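Side-chain contact in lipase (Penicillium expansum, PDB 3G7N), which hydrolyses triacylglycerols at alkaline pH as a secreted enzyme, releasing free fatty acids: residues 97-102 / 160-165. Numbering follows the deposited sequence.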
# COMPACT_ATOMS: atom_id res chain seq x y z
N ARG A 97 8.04 14.21 2.97
CA ARG A 97 7.45 14.99 1.90
C ARG A 97 7.33 14.15 0.63
O ARG A 97 6.40 14.32 -0.16
CB ARG A 97 8.27 16.26 1.63
CG ARG A 97 7.62 17.16 0.59
CD ARG A 97 8.46 18.39 0.28
NE ARG A 97 8.50 19.33 1.39
CZ ARG A 97 9.61 19.67 2.04
NH1 ARG A 97 10.77 19.11 1.72
NH2 ARG A 97 9.57 20.57 3.01
N GLY A 98 8.30 13.27 0.39
CA GLY A 98 8.29 12.45 -0.82
C GLY A 98 7.13 11.49 -0.95
O GLY A 98 6.92 10.93 -2.03
N VAL A 99 6.37 11.28 0.13
CA VAL A 99 5.12 10.52 0.06
C VAL A 99 3.91 11.43 0.27
O VAL A 99 2.91 11.29 -0.43
CB VAL A 99 5.12 9.34 1.05
CG1 VAL A 99 3.79 8.58 1.00
CG2 VAL A 99 6.27 8.41 0.73
N HIS A 100 3.98 12.36 1.22
CA HIS A 100 2.87 13.29 1.40
C HIS A 100 2.58 14.10 0.16
O HIS A 100 1.40 14.33 -0.17
CB HIS A 100 3.12 14.20 2.61
CG HIS A 100 2.06 15.24 2.80
ND1 HIS A 100 0.86 14.98 3.44
CD2 HIS A 100 1.94 16.48 2.29
CE1 HIS A 100 0.11 16.08 3.42
NE2 HIS A 100 0.78 17.02 2.78
N ARG A 101 3.61 14.57 -0.53
CA ARG A 101 3.38 15.40 -1.70
C ARG A 101 2.58 14.68 -2.80
O ARG A 101 1.55 15.20 -3.25
CB ARG A 101 4.68 15.99 -2.24
CG ARG A 101 4.48 16.96 -3.39
CD ARG A 101 5.67 17.93 -3.48
NE ARG A 101 5.64 18.69 -4.73
CZ ARG A 101 6.16 18.26 -5.88
NH1 ARG A 101 6.84 17.12 -5.91
NH2 ARG A 101 6.07 19.00 -6.97
N PRO A 102 3.05 13.51 -3.27
CA PRO A 102 2.25 12.82 -4.29
C PRO A 102 0.86 12.42 -3.78
O PRO A 102 -0.10 12.56 -4.52
CB PRO A 102 3.10 11.59 -4.64
CG PRO A 102 4.11 11.45 -3.51
CD PRO A 102 4.36 12.88 -3.07
N ASN A 160 5.91 -4.39 -0.22
CA ASN A 160 7.32 -4.04 -0.42
C ASN A 160 7.58 -2.55 -0.15
O ASN A 160 8.33 -1.90 -0.88
CB ASN A 160 7.81 -4.43 -1.84
CG ASN A 160 7.64 -5.92 -2.15
OD1 ASN A 160 6.70 -6.56 -1.66
ND2 ASN A 160 8.51 -6.47 -2.99
N ALA A 161 7.01 -2.04 0.94
CA ALA A 161 7.00 -0.61 1.23
C ALA A 161 8.05 -0.19 2.24
O ALA A 161 8.28 -0.87 3.22
CB ALA A 161 5.64 -0.16 1.71
N PHE A 162 8.61 0.99 2.02
CA PHE A 162 9.42 1.66 3.03
C PHE A 162 8.52 2.42 4.02
O PHE A 162 7.39 2.76 3.69
CB PHE A 162 10.42 2.62 2.35
CG PHE A 162 9.80 3.56 1.37
CD1 PHE A 162 9.35 4.81 1.78
CD2 PHE A 162 9.68 3.23 0.03
CE1 PHE A 162 8.84 5.72 0.86
CE2 PHE A 162 9.15 4.14 -0.89
CZ PHE A 162 8.79 5.41 -0.47
N PRO A 163 9.01 2.65 5.26
CA PRO A 163 8.23 3.41 6.23
C PRO A 163 8.28 4.90 5.89
O PRO A 163 9.19 5.33 5.18
CB PRO A 163 8.96 3.13 7.55
CG PRO A 163 10.43 3.03 7.10
CD PRO A 163 10.36 2.31 5.75
N ILE A 164 7.27 5.66 6.31
CA ILE A 164 7.11 7.01 5.78
C ILE A 164 7.05 8.13 6.80
O ILE A 164 6.83 9.28 6.43
CB ILE A 164 5.91 7.16 4.82
CG1 ILE A 164 4.57 6.99 5.55
CG2 ILE A 164 5.98 6.09 3.71
CD1 ILE A 164 3.37 7.48 4.72
N GLY A 165 7.17 7.81 8.08
CA GLY A 165 7.03 8.88 9.08
C GLY A 165 7.63 8.52 10.40
O GLY A 165 8.22 7.45 10.60
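V99, two residues into helix 97-120, meets F162 and I164 of the loop that follows strand 154-159, and the three show how an alpha/beta-hydrolase of the class 3 lipase family can join a helix to a neighbouring loop through apolar side chains, with no hydrogen bond between residues 97-102 and 160-165. The first turn begins at R97, whose side chain leads away from the loop to a salt bridge with D76; its carbonyl O accepts a bond from R101 N at 2.8 Å. After G98 comes V99, which carries the whole contact from the helix side with both methyls: the two touch I164, and CG2 also meets F162. CG1, anti to the backbone N (chi1 178°), reaches CD1 of I164 at 3.9 Å. CG2 sits where the two loop side chains come together. From there it approaches the F162 ring at its edge, near the ring plane, rather than over a face. The same methyl touches CG2 of I164 at 3.8 Å, and the V99 and I164 side chains cross at about a right angle. Beyond V99, the H100 side chain leads away from the loop and touches I80 of strand 79-80.

All three apolar residues are buried, and each also rests on A136 of helix 133-148, which starts just after the nucleophile S132. I164 is further tied to strand 95-96 by a backbone hydrogen bond with M96. F162 lies close to the catalytic centre: its side chain is about 5 Å from that of S132 and about 6 Å from that of H241, so the V99 methyl borders a ring beside the active site. With CG placed between the backbone N and the carbonyl carbon (chi1 51°), F162 brings CE1 to 3.7 Å from CG2 of V99.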